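Local atomic coordinates of succinylglutamate desuccinylase (Chromobacterium violaceum, PDB entry 1YW4), a protein that probably hydrolyses N-succinyl-L-glutamate to succinate and L-glutamate, the last step of arginine degradation by the AST pathway, using one zinc ion per subunit. Residues C53-N58 with M87-D92; E59-E64 with L148-R153; V156-A161 with L215-P220. All blocks are in the same frame, centred on the assembly; numbering follows the deposited sequence.

From the N terminus, strand 48-53 runs into 53-58, which supplies the zinc ligand His56, and then into 59-64, which supplies Glu59 and opens helix 61-75. Interaction 1 closes the first loop when the end of strand 83-88 returns beside Cys53. Interaction 2 crosses it, since 59-64 lies inside that loop but finds its partner in 148-153, at the end of strand 143-151, where His149 completes the protein ligands of zinc. Interaction 3 follows in series and closes a separate loop, bringing the approach to strand 160-163 against 215-220. Its second segment leans back on interaction 2: Ala218 N probably bonds to Ala151 O, and Arg219 O to Thr60 OG1.

Interaction 1 (C53-N58 with M87-D92); sequences CGVHGN and MFANLD. With ZN (zinc ion), chain C.
With SG set between its own backbone N and carbonyl carbon (chi1 57°), Cys53 meets the ring of Phe88, whose CG stands anti to the carbonyl carbon (chi1 -68°). SG lies 3.6 Å from Phe88 CD2 and approaches the ring obliquely, a sulfur-aromatic contact on the side of the sheet packed by helix 61-75. The backbones pair in parallel: Cys53 N donates to Met87 O at 3.0 Å, and Ala89 N returns a bond to Cys53 O at 2.9 Å. Here two neighbouring parallel strands of the zinc-carboxypeptidase-like catalytic domain end, and the loop beyond the first carries His56, whose ND1 binds zinc at 2.3 Å. The pairing continues past the strands, with Asn90 N reaching Gly54 O at 2.9 Å from 44° above the carbonyl plane. Gly54 has a positive phi, which favours glycine. Next along, Val55 CG2 rests 3.6 Å from Ala89 CB. Asn90 N-caps helix 91-96 through OD1, which accepts from Ala93 N, while ND2 bonds to Glu121. A water bridges the two segments, donating to Val55 O at 2.8 Å and accepting from Asn90 ND2.

Interaction 2 (E59-E64 with L148-R153); sequences ETAPIE and LHTAIR. With ZN (zinc ion), chain C.
Glu59 runs past Thr150 to the zinc ion that it shares with His149. The Glu59 and Thr150 side chains slide past each other in opposite directions, although the modelled approach of Glu59 CB to Thr150 OG1 is too close to be relied on. CG, anti to the carbonyl carbon (chi1 -40°), lies 3.5 Å from Thr150 O, and an anti chi2 (-176°) carries CD onward toward the metal. Both carboxylate oxygens bind zinc, OE1 at 2.3 Å and OE2 at 2.4 Å, so the group chelates in bidentate fashion. OE1 also accepts a weak hydrogen bond from Thr150 N at 3.2 Å, a second hold on the same oxygen. His149 ND1 binds zinc at 2.3 Å with its ring turned 71° from the Glu59 carboxylate plane. Its NE2 is bonded to Asp147, which would fix the ring's rotation and probably make it a stronger electron donor to the metal. A water on zinc donates to Thr150 O at 2.7 Å, and His56 provides the remaining protein ligand. Pro62 packs CB to CB on Leu148 at a tight 3.4 Å, while its CD lies 3.6 Å from Thr150 CG2. One water donates to both Glu59 O and Leu148 O; another accepts from Ala61 N and is hydrogen-bonded to Thr150 OG1. The contact thus sets the first turn of helix 61-75 against the end of strand 143-151, which lies in the sheet between strands 48-53 and 209-215.

Interaction 3 (V156-A161 with L215-P220); sequences VFEKFA and LGKARP
Lys159 and Leu215 meet at the surface of the catalytic domain, where strand 209-215 of its central sheet ends and the chain turns a corner at Gly216, beside the approach to the antiparallel strand 160-163. The contact is small and partly open to solvent. Van der Waals packing carries most of it: the aliphatic part of Lys159 lies against the Leu215 carbonyl, with CG 3.3 Å and CD 3.8 Å from Leu215 O. CG is anti to the Lys159 carbonyl carbon (chi1 -59°), while farther out the chain bends at chi3 and its end leads away from 215-220. Leu215 CB is directed away from 156-161, and its side chain touches Phe229. Backbone shape supplies the corner. Gly216 adopts phi 153° and psi -151°, where a side chain would be jammed against the carbonyl oxygen of Leu215, so the turn calls for glycine. Electrostatics contribute at longer range. The Glu158 carboxylate has a firm partner in Arg228, which forms a salt bridge with OE1. Glu158 and Lys217 cross at about a right angle, with opposite charges, but Glu158 OE2 stays 5.3 Å from Lys217 NZ; any attraction is therefore probably modest. The closest atoms of this pair are Glu158 OE2 and Lys217 CE, 4.1 Å apart.

Interaction 1 (C53-N58 with M87-D92)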
ATOM      1  N   CYS A  53      -6.479 -26.407  16.207  1.00  9.93           N
ATOM      2  CA  CYS A  53      -5.537 -27.111  15.347  1.00 10.98           C
ATOM      3  C   CYS A  53      -6.286 -28.227  14.651  1.00 11.40           C
ATOM      4  O   CYS A  53      -7.386 -28.582  15.062  1.00 10.53           O
ATOM      5  CB  CYS A  53      -4.384 -27.693  16.171  1.00 12.12           C
ATOM      6  SG  CYS A  53      -4.881 -28.803  17.501  1.00 16.30           S
ATOM      7  N   GLY A  54      -5.709 -28.776  13.589  1.00 11.38           N
ATOM      8  CA  GLY A  54      -6.402 -29.846  12.904  1.00 11.17           C
ATOM      9  C   GLY A  54      -7.633 -29.383  12.141  1.00 12.89           C
ATOM     10  O   GLY A  54      -8.535 -30.183  11.908  1.00 12.50           O
ATOM     11  N   VAL A  55      -7.709 -28.099  11.793  1.00 13.29           N
ATOM     12  CA  VAL A  55      -8.833 -27.624  10.986  1.00 13.51           C
ATOM     13  C   VAL A  55      -8.693 -28.457   9.709  1.00 12.39           C
ATOM     14  O   VAL A  55      -9.685 -28.867   9.093  1.00 11.82           O
ATOM     15  CB  VAL A  55      -8.710 -26.111  10.667  1.00 15.81           C
ATOM     16  CG1 VAL A  55      -9.597 -25.742   9.480  1.00 16.98           C
ATOM     17  CG2 VAL A  55      -9.143 -25.293  11.891  1.00 16.06           C
ATOM     18  N   HIS A  56      -7.436 -28.699   9.337  1.00  8.66           N
ATOM     19  CA  HIS A  56      -7.084 -29.543   8.202  1.00 11.99           C
ATOM     20  C   HIS A  56      -6.428 -30.754   8.882  1.00 11.19           C
ATOM     21  O   HIS A  56      -5.442 -30.616   9.607  1.00 11.05           O
ATOM     22  CB  HIS A  56      -6.126 -28.798   7.262  1.00 11.50           C
ATOM     23  CG  HIS A  56      -6.797 -27.702   6.494  1.00 13.11           C
ATOM     24  ND1 HIS A  56      -6.215 -26.472   6.284  1.00 14.66           N
ATOM     25  CD2 HIS A  56      -8.032 -27.633   5.944  1.00 14.00           C
ATOM     26  CE1 HIS A  56      -7.064 -25.688   5.645  1.00 14.45           C
ATOM     27  NE2 HIS A  56      -8.176 -26.368   5.428  1.00 17.08           N
ATOM     28  N   GLY A  57      -7.024 -31.929   8.690  1.00 12.61           N
ATOM     29  CA  GLY A  57      -6.541 -33.146   9.327  1.00 11.71           C
ATOM     30  C   GLY A  57      -5.147 -33.658   9.031  1.00 13.97           C
ATOM     31  O   GLY A  57      -4.622 -34.475   9.791  1.00 15.45           O
ATOM     32  N   ASN A  58      -4.537 -33.186   7.949  1.00 13.92           N
ATOM     33  CA  ASN A  58      -3.196 -33.636   7.572  1.00 14.27           C
ATOM     34  C   ASN A  58      -2.090 -32.730   8.113  1.00 14.20           C
ATOM     35  O   ASN A  58      -0.913 -33.011   7.912  1.00 13.76           O
ATOM     36  CB  ASN A  58      -3.089 -33.718   6.041  1.00 15.91           C
ATOM     37  CG  ASN A  58      -3.283 -32.370   5.377  1.00 17.80           C
ATOM     38  OD1 ASN A  58      -4.219 -31.646   5.696  1.00 16.97           O
ATOM     39  ND2 ASN A  58      -2.399 -32.031   4.444  1.00 18.94           N
HETATM   40  N   MSE A  87      -9.205 -26.739  20.677  1.00  9.46           N
HETATM   41  CA  MSE A  87     -10.085 -27.367  19.709  1.00 11.21           C
HETATM   42  C   MSE A  87      -9.343 -28.203  18.674  1.00 10.46           C
HETATM   43  O   MSE A  87      -8.505 -27.690  17.937  1.00 12.18           O
HETATM   44  CB  MSE A  87     -10.890 -26.323  18.950  1.00 14.59           C
HETATM   45  CG  MSE A  87     -11.902 -25.572  19.750  1.00 15.80           C
HETATM   46 SE   MSE A  87     -12.844 -24.336  18.626  1.00 26.23          SE
HETATM   47  CE  MSE A  87     -14.570 -24.368  19.424  1.00 22.18           C
ATOM     48  N   PHE A  88      -9.625 -29.501  18.653  1.00  9.41           N
ATOM     49  CA  PHE A  88      -9.070 -30.394  17.643  1.00 10.79           C
ATOM     50  C   PHE A  88     -10.254 -30.285  16.675  1.00 12.29           C
ATOM     51  O   PHE A  88     -11.247 -31.000  16.801  1.00 10.61           O
ATOM     52  CB  PHE A  88      -8.918 -31.810  18.206  1.00 12.12           C
ATOM     53  CG  PHE A  88      -7.869 -31.918  19.286  1.00 13.49           C
ATOM     54  CD1 PHE A  88      -8.222 -32.248  20.589  1.00 12.03           C
ATOM     55  CD2 PHE A  88      -6.535 -31.625  19.005  1.00 11.94           C
ATOM     56  CE1 PHE A  88      -7.260 -32.278  21.600  1.00 15.26           C
ATOM     57  CE2 PHE A  88      -5.561 -31.651  20.011  1.00 11.94           C
ATOM     58  CZ  PHE A  88      -5.924 -31.977  21.307  1.00 13.59           C
ATOM     59  N   ALA A  89     -10.130 -29.355  15.735  1.00 12.56           N
ATOM     60  CA  ALA A  89     -11.195 -28.994  14.802  1.00 10.31           C
ATOM     61  C   ALA A  89     -11.888 -30.014  13.926  1.00 10.50           C
ATOM     62  O   ALA A  89     -13.084 -30.270  14.102  1.00 12.57           O
ATOM     63  CB  ALA A  89     -10.739 -27.817  13.955  1.00  7.51           C
ATOM     64  N   ASN A  90     -11.172 -30.577  12.969  1.00 12.68           N
ATOM     65  CA  ASN A  90     -11.786 -31.544  12.082  1.00 14.94           C
ATOM     66  C   ASN A  90     -11.380 -32.940  12.527  1.00 14.89           C
ATOM     67  O   ASN A  90     -10.439 -33.515  11.991  1.00 16.93           O
ATOM     68  CB  ASN A  90     -11.335 -31.287  10.641  1.00 15.60           C
ATOM     69  CG  ASN A  90     -12.258 -31.919   9.629  1.00 14.02           C
ATOM     70  OD1 ASN A  90     -12.898 -32.929   9.915  1.00 16.89           O
ATOM     71  ND2 ASN A  90     -12.331 -31.334   8.439  1.00 14.42           N
ATOM     72  N   LEU A  91     -12.101 -33.491  13.502  1.00 17.95           N
ATOM     73  CA  LEU A  91     -11.777 -34.816  14.038  1.00 19.44           C
ATOM     74  C   LEU A  91     -11.723 -35.945  13.022  1.00 18.89           C
ATOM     75  O   LEU A  91     -10.772 -36.733  13.013  1.00 15.77           O
ATOM     76  CB  LEU A  91     -12.758 -35.195  15.148  1.00 20.93           C
ATOM     77  CG  LEU A  91     -12.578 -34.491  16.495  1.00 22.87           C
ATOM     78  CD1 LEU A  91     -13.783 -34.813  17.386  1.00 21.07           C
ATOM     79  CD2 LEU A  91     -11.278 -34.940  17.157  1.00 21.11           C
ATOM     80  N   ASP A  92     -12.748 -36.038  12.183  1.00 19.86           N
ATOM     81  CA  ASP A  92     -12.801 -37.079  11.165  1.00 21.36           C
ATOM     82  C   ASP A  92     -11.603 -36.992  10.233  1.00 19.07           C
ATOM     83  O   ASP A  92     -10.975 -38.010   9.917  1.00 19.73           O
ATOM     84  CB  ASP A  92     -14.102 -36.961  10.370  1.00 27.49           C
ATOM     85  CG  ASP A  92     -15.308 -37.408  11.170  1.00 34.53           C
ATOM     86  OD1 ASP A  92     -15.589 -38.628  11.181  1.00 37.46           O
ATOM     87  OD2 ASP A  92     -15.966 -36.548  11.803  1.00 38.38           O
TER
HETATM   88 ZN    ZN C 501      -4.217 -25.442   6.798  1.00 28.91          ZN
HETATM   89  O   HOH W   1     -10.889 -29.308   6.649  1.00 11.03           O
HETATM   90  O   HOH W   2      -2.347 -24.666   5.646  1.00 15.54           O

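Interaction 2 (E59-E64 with L148-R153)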
ATOM      1  N   GLU A  59      -2.461 -31.650   8.798  1.00 13.24           N
ATOM      2  CA  GLU A  59      -1.470 -30.714   9.354  1.00 12.92           C
ATOM      3  C   GLU A  59      -1.327 -31.049  10.838  1.00 11.86           C
ATOM      4  O   GLU A  59      -1.846 -30.352  11.707  1.00 12.47           O
ATOM      5  CB  GLU A  59      -1.956 -29.279   9.125  1.00 11.06           C
ATOM      6  CG  GLU A  59      -2.602 -29.139   7.744  1.00 13.77           C
ATOM      7  CD  GLU A  59      -3.035 -27.734   7.378  1.00 13.31           C
ATOM      8  OE1 GLU A  59      -3.175 -26.885   8.287  1.00 11.31           O
ATOM      9  OE2 GLU A  59      -3.253 -27.490   6.165  1.00 14.97           O
ATOM     10  N   THR A  60      -0.584 -32.121  11.104  1.00 12.62           N
ATOM     11  CA  THR A  60      -0.415 -32.657  12.448  1.00 13.55           C
ATOM     12  C   THR A  60       0.615 -32.036  13.385  1.00 13.87           C
ATOM     13  O   THR A  60       0.487 -32.169  14.594  1.00 16.43           O
ATOM     14  CB  THR A  60      -0.149 -34.170  12.374  1.00 13.48           C
ATOM     15  OG1 THR A  60       1.185 -34.411  11.902  1.00 16.97           O
ATOM     16  CG2 THR A  60      -1.135 -34.819  11.422  1.00 12.43           C
ATOM     17  N   ALA A  61       1.628 -31.366  12.850  1.00 13.47           N
ATOM     18  CA  ALA A  61       2.639 -30.762  13.706  1.00 12.75           C
ATOM     19  C   ALA A  61       2.003 -29.931  14.831  1.00 12.22           C
ATOM     20  O   ALA A  61       2.258 -30.182  16.013  1.00 12.07           O
ATOM     21  CB  ALA A  61       3.603 -29.892  12.877  1.00 11.34           C
ATOM     22  N   PRO A  62       1.162 -28.936  14.490  1.00 10.84           N
ATOM     23  CA  PRO A  62       0.549 -28.137  15.561  1.00 12.63           C
ATOM     24  C   PRO A  62      -0.266 -28.980  16.544  1.00 14.02           C
ATOM     25  O   PRO A  62      -0.341 -28.668  17.736  1.00 12.76           O
ATOM     26  CB  PRO A  62      -0.321 -27.133  14.798  1.00 13.04           C
ATOM     27  CG  PRO A  62       0.406 -26.976  13.484  1.00 12.04           C
ATOM     28  CD  PRO A  62       0.769 -28.423  13.166  1.00 10.44           C
ATOM     29  N   ILE A  63      -0.884 -30.046  16.035  1.00 14.77           N
ATOM     30  CA  ILE A  63      -1.692 -30.946  16.863  1.00 14.51           C
ATOM     31  C   ILE A  63      -0.839 -31.588  17.969  1.00 14.11           C
ATOM     32  O   ILE A  63      -1.230 -31.594  19.142  1.00 14.17           O
ATOM     33  CB  ILE A  63      -2.335 -32.064  15.998  1.00 13.65           C
ATOM     34  CG1 ILE A  63      -3.206 -31.450  14.895  1.00 13.09           C
ATOM     35  CG2 ILE A  63      -3.173 -32.979  16.867  1.00 15.51           C
ATOM     36  CD1 ILE A  63      -3.794 -32.494  13.930  1.00 15.59           C
ATOM     37  N   GLU A  64       0.330 -32.113  17.598  1.00 14.59           N
ATOM     38  CA  GLU A  64       1.228 -32.744  18.568  1.00 14.20           C
ATOM     39  C   GLU A  64       1.747 -31.722  19.578  1.00 13.75           C
ATOM     40  O   GLU A  64       1.875 -32.036  20.757  1.00 16.14           O
ATOM     41  CB  GLU A  64       2.421 -33.410  17.862  1.00 15.73           C
ATOM     42  CG  GLU A  64       2.034 -34.408  16.772  1.00 17.61           C
ATOM     43  CD  GLU A  64       3.230 -35.116  16.135  1.00 19.97           C
ATOM     44  OE1 GLU A  64       4.216 -34.435  15.783  1.00 21.71           O
ATOM     45  OE2 GLU A  64       3.179 -36.356  15.970  1.00 21.59           O
ATOM     46  N   LEU A 148      -3.737 -22.738  14.318  1.00 10.56           N
ATOM     47  CA  LEU A 148      -2.476 -23.342  13.888  1.00 10.57           C
ATOM     48  C   LEU A 148      -2.555 -24.255  12.664  1.00  9.89           C
ATOM     49  O   LEU A 148      -3.309 -25.218  12.655  1.00  9.68           O
ATOM     50  CB  LEU A 148      -1.885 -24.116  15.069  1.00  9.97           C
ATOM     51  CG  LEU A 148      -2.012 -23.412  16.424  1.00 10.69           C
ATOM     52  CD1 LEU A 148      -1.307 -24.218  17.528  1.00 11.82           C
ATOM     53  CD2 LEU A 148      -1.392 -22.024  16.312  1.00 13.68           C
ATOM     54  N   HIS A 149      -1.735 -23.957  11.657  1.00  9.00           N
ATOM     55  CA  HIS A 149      -1.709 -24.713  10.414  1.00 11.76           C
ATOM     56  C   HIS A 149      -0.287 -25.034   9.949  1.00 11.81           C
ATOM     57  O   HIS A 149       0.688 -24.465  10.444  1.00 11.64           O
ATOM     58  CB  HIS A 149      -2.382 -23.896   9.295  1.00 10.48           C
ATOM     59  CG  HIS A 149      -3.848 -23.660   9.498  1.00 11.59           C
ATOM     60  ND1 HIS A 149      -4.812 -24.254   8.714  1.00 13.22           N
ATOM     61  CD2 HIS A 149      -4.513 -22.870  10.375  1.00 10.69           C
ATOM     62  CE1 HIS A 149      -6.007 -23.843   9.094  1.00 12.25           C
ATOM     63  NE2 HIS A 149      -5.855 -23.002  10.102  1.00 14.27           N
ATOM     64  N   THR A 150      -0.182 -25.972   9.014  1.00 13.98           N
ATOM     65  CA  THR A 150       1.084 -26.311   8.361  1.00 14.68           C
ATOM     66  C   THR A 150       0.648 -26.498   6.908  1.00 16.60           C
ATOM     67  O   THR A 150      -0.552 -26.493   6.619  1.00 16.59           O
ATOM     68  CB  THR A 150       1.797 -27.589   8.920  1.00 14.77           C
ATOM     69  OG1 THR A 150       0.867 -28.665   9.073  1.00 13.38           O
ATOM     70  CG2 THR A 150       2.482 -27.278  10.260  1.00 14.04           C
ATOM     71  N   ALA A 151       1.596 -26.639   5.988  1.00 17.59           N
ATOM     72  CA  ALA A 151       1.231 -26.766   4.580  1.00 15.92           C
ATOM     73  C   ALA A 151       2.190 -27.630   3.776  1.00 16.17           C
ATOM     74  O   ALA A 151       3.328 -27.825   4.172  1.00 13.57           O
ATOM     75  CB  ALA A 151       1.144 -25.364   3.942  1.00 17.46           C
ATOM     76  N   ILE A 152       1.711 -28.149   2.644  1.00 18.75           N
ATOM     77  CA  ILE A 152       2.527 -28.984   1.768  1.00 19.39           C
ATOM     78  C   ILE A 152       3.476 -28.100   0.959  1.00 18.89           C
ATOM     79  O   ILE A 152       4.669 -28.376   0.884  1.00 18.99           O
ATOM     80  CB  ILE A 152       1.657 -29.796   0.775  1.00 21.65           C
ATOM     81  CG1 ILE A 152       0.849 -30.867   1.515  1.00 24.10           C
ATOM     82  CG2 ILE A 152       2.543 -30.450  -0.288  1.00 24.28           C
ATOM     83  CD1 ILE A 152      -0.313 -30.329   2.321  1.00 27.89           C
ATOM     84  N   ARG A 153       2.943 -27.044   0.347  1.00 20.18           N
ATOM     85  CA  ARG A 153       3.760 -26.126  -0.456  1.00 19.48           C
ATOM     86  C   ARG A 153       4.624 -25.284   0.476  1.00 19.66           C
ATOM     87  O   ARG A 153       4.126 -24.726   1.456  1.00 19.67           O
ATOM     88  CB  ARG A 153       2.867 -25.212  -1.307  1.00 18.94           C
ATOM     89  CG  ARG A 153       3.625 -24.210  -2.194  1.00 22.66           C
ATOM     90  CD  ARG A 153       2.676 -23.254  -2.911  1.00 21.06           C
ATOM     91  NE  ARG A 153       1.700 -23.958  -3.745  1.00 22.63           N
ATOM     92  CZ  ARG A 153       2.002 -24.601  -4.867  1.00 22.95           C
ATOM     93  NH1 ARG A 153       3.258 -24.630  -5.300  1.00 23.47           N
ATOM     94  NH2 ARG A 153       1.047 -25.211  -5.557  1.00 24.71           N
TER
HETATM   95 ZN    ZN C 501      -4.217 -25.442   6.798  1.00 28.91          ZN
HETATM   96  O   HOH W   3      -2.962 -28.138  12.956  1.00 18.49           O
HETATM   97  O   HOH W   4       2.707 -31.062  10.046  1.00 13.80           O
HETATM   98  O   HOH W   2      -2.347 -24.666   5.646  1.00 15.54           O

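Interaction 3 (V156-A161 with L215-P220)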
ATOM      1  N   VAL A 156       8.848 -18.829   1.053  1.00 24.13           N
ATOM      2  CA  VAL A 156      10.068 -18.044   1.234  1.00 25.14           C
ATOM      3  C   VAL A 156      10.156 -17.658   2.706  1.00 24.94           C
ATOM      4  O   VAL A 156      11.245 -17.558   3.274  1.00 24.10           O
ATOM      5  CB  VAL A 156      10.051 -16.759   0.391  1.00 26.27           C
ATOM      6  CG1 VAL A 156      11.213 -15.848   0.809  1.00 27.92           C
ATOM      7  CG2 VAL A 156      10.156 -17.113  -1.084  1.00 26.30           C
ATOM      8  N   PHE A 157       8.994 -17.436   3.313  1.00 23.55           N
ATOM      9  CA  PHE A 157       8.919 -17.090   4.723  1.00 24.41           C
ATOM     10  C   PHE A 157       8.381 -18.324   5.431  1.00 25.32           C
ATOM     11  O   PHE A 157       7.172 -18.475   5.599  1.00 26.36           O
ATOM     12  CB  PHE A 157       7.980 -15.893   4.935  1.00 24.10           C
ATOM     13  CG  PHE A 157       8.438 -14.639   4.242  1.00 23.53           C
ATOM     14  CD1 PHE A 157       9.581 -13.971   4.669  1.00 23.76           C
ATOM     15  CD2 PHE A 157       7.733 -14.133   3.159  1.00 23.24           C
ATOM     16  CE1 PHE A 157      10.017 -12.814   4.022  1.00 23.36           C
ATOM     17  CE2 PHE A 157       8.159 -12.974   2.502  1.00 24.15           C
ATOM     18  CZ  PHE A 157       9.304 -12.316   2.938  1.00 25.11           C
ATOM     19  N   GLU A 158       9.298 -19.213   5.803  1.00 26.09           N
ATOM     20  CA  GLU A 158       8.998 -20.468   6.486  1.00 27.01           C
ATOM     21  C   GLU A 158       7.729 -20.398   7.325  1.00 25.49           C
ATOM     22  O   GLU A 158       6.744 -21.076   7.047  1.00 24.51           O
ATOM     23  CB  GLU A 158      10.177 -20.849   7.389  1.00 30.74           C
ATOM     24  CG  GLU A 158      10.861 -22.158   7.037  1.00 38.64           C
ATOM     25  CD  GLU A 158      10.099 -23.370   7.528  1.00 42.40           C
ATOM     26  OE1 GLU A 158       9.948 -23.507   8.763  1.00 44.17           O
ATOM     27  OE2 GLU A 158       9.657 -24.184   6.686  1.00 44.83           O
ATOM     28  N   LYS A 159       7.762 -19.563   8.353  1.00 23.52           N
ATOM     29  CA  LYS A 159       6.625 -19.410   9.234  1.00 23.60           C
ATOM     30  C   LYS A 159       6.008 -18.031   9.045  1.00 22.35           C
ATOM     31  O   LYS A 159       6.705 -17.019   9.124  1.00 19.25           O
ATOM     32  CB  LYS A 159       7.084 -19.611  10.677  1.00 24.77           C
ATOM     33  CG  LYS A 159       7.702 -20.988  10.913  1.00 27.72           C
ATOM     34  CD  LYS A 159       8.408 -21.070  12.249  1.00 32.27           C
ATOM     35  CE  LYS A 159       9.595 -20.125  12.297  1.00 36.30           C
ATOM     36  NZ  LYS A 159      10.250 -20.111  13.639  1.00 38.62           N
ATOM     37  N   PHE A 160       4.707 -17.988   8.767  1.00 17.86           N
ATOM     38  CA  PHE A 160       4.047 -16.707   8.589  1.00 16.92           C
ATOM     39  C   PHE A 160       2.625 -16.708   9.128  1.00 17.01           C
ATOM     40  O   PHE A 160       2.049 -17.761   9.405  1.00 15.48           O
ATOM     41  CB  PHE A 160       4.095 -16.273   7.113  1.00 15.29           C
ATOM     42  CG  PHE A 160       3.240 -17.101   6.183  1.00 16.13           C
ATOM     43  CD1 PHE A 160       1.920 -16.749   5.933  1.00 15.91           C
ATOM     44  CD2 PHE A 160       3.762 -18.235   5.553  1.00 16.31           C
ATOM     45  CE1 PHE A 160       1.128 -17.512   5.072  1.00 15.56           C
ATOM     46  CE2 PHE A 160       2.980 -19.004   4.695  1.00 12.70           C
ATOM     47  CZ  PHE A 160       1.661 -18.643   4.454  1.00 16.79           C
ATOM     48  N   ALA A 161       2.074 -15.515   9.307  1.00 17.36           N
ATOM     49  CA  ALA A 161       0.730 -15.386   9.833  1.00 18.63           C
ATOM     50  C   ALA A 161      -0.179 -14.649   8.866  1.00 18.44           C
ATOM     51  O   ALA A 161       0.279 -13.880   8.022  1.00 18.06           O
ATOM     52  CB  ALA A 161       0.763 -14.655  11.172  1.00 16.80           C
ATOM     53  N   LEU A 215       2.818 -22.527  10.450  1.00 15.93           N
ATOM     54  CA  LEU A 215       4.054 -22.825  11.166  1.00 16.49           C
ATOM     55  C   LEU A 215       5.089 -23.686  10.450  1.00 17.00           C
ATOM     56  O   LEU A 215       6.185 -23.867  10.965  1.00 18.14           O
ATOM     57  CB  LEU A 215       3.687 -23.464  12.509  1.00 17.25           C
ATOM     58  CG  LEU A 215       2.749 -22.593  13.344  1.00 18.35           C
ATOM     59  CD1 LEU A 215       2.166 -23.383  14.519  1.00 19.89           C
ATOM     60  CD2 LEU A 215       3.527 -21.382  13.823  1.00 20.06           C
ATOM     61  N   GLY A 216       4.757 -24.214   9.274  1.00 19.69           N
ATOM     62  CA  GLY A 216       5.721 -25.038   8.566  1.00 18.89           C
ATOM     63  C   GLY A 216       5.188 -26.095   7.607  1.00 18.83           C
ATOM     64  O   GLY A 216       4.107 -25.958   7.021  1.00 18.10           O
ATOM     65  N   LYS A 217       5.956 -27.170   7.462  1.00 20.37           N
ATOM     66  CA  LYS A 217       5.621 -28.264   6.550  1.00 22.01           C
ATOM     67  C   LYS A 217       4.614 -29.267   7.095  1.00 18.94           C
ATOM     68  O   LYS A 217       4.697 -29.676   8.253  1.00 17.85           O
ATOM     69  CB  LYS A 217       6.907 -29.006   6.159  1.00 26.15           C
ATOM     70  CG  LYS A 217       8.038 -28.096   5.675  1.00 30.52           C
ATOM     71  CD  LYS A 217       9.358 -28.845   5.576  1.00 32.49           C
ATOM     72  CE  LYS A 217      10.509 -27.931   5.152  1.00 33.39           C
ATOM     73  NZ  LYS A 217      11.795 -28.689   5.023  1.00 32.75           N
ATOM     74  N   ALA A 218       3.673 -29.673   6.247  1.00 17.66           N
ATOM     75  CA  ALA A 218       2.665 -30.650   6.642  1.00 17.90           C
ATOM     76  C   ALA A 218       3.292 -32.043   6.631  1.00 18.21           C
ATOM     77  O   ALA A 218       4.018 -32.402   5.702  1.00 17.54           O
ATOM     78  CB  ALA A 218       1.473 -30.603   5.694  1.00 17.36           C
ATOM     79  N   ARG A 219       3.008 -32.814   7.674  1.00 17.35           N
ATOM     80  CA  ARG A 219       3.539 -34.162   7.819  1.00 19.02           C
ATOM     81  C   ARG A 219       2.585 -34.971   8.685  1.00 18.77           C
ATOM     82  O   ARG A 219       1.872 -34.417   9.519  1.00 19.22           O
ATOM     83  CB  ARG A 219       4.918 -34.126   8.501  1.00 19.67           C
ATOM     84  CG  ARG A 219       6.065 -33.597   7.648  1.00 19.80           C
ATOM     85  CD  ARG A 219       6.670 -34.709   6.802  1.00 23.28           C
ATOM     86  NE  ARG A 219       7.882 -34.283   6.112  1.00 23.88           N
ATOM     87  CZ  ARG A 219       7.925 -33.336   5.182  1.00 24.97           C
ATOM     88  NH1 ARG A 219       9.077 -33.021   4.613  1.00 26.33           N
ATOM     89  NH2 ARG A 219       6.817 -32.710   4.811  1.00 25.05           N
ATOM     90  N   PRO A 220       2.551 -36.296   8.489  1.00 18.48           N
ATOM     91  CA  PRO A 220       1.662 -37.145   9.287  1.00 17.53           C
ATOM     92  C   PRO A 220       2.217 -37.294  10.704  1.00 16.06           C
ATOM     93  O   PRO A 220       3.369 -36.935  10.963  1.00 15.10           O
ATOM     94  CB  PRO A 220       1.667 -38.458   8.513  1.00 17.62           C
ATOM     95  CG  PRO A 220       3.078 -38.510   8.013  1.00 18.85           C
ATOM     96  CD  PRO A 220       3.324 -37.097   7.524  1.00 17.19           C
TER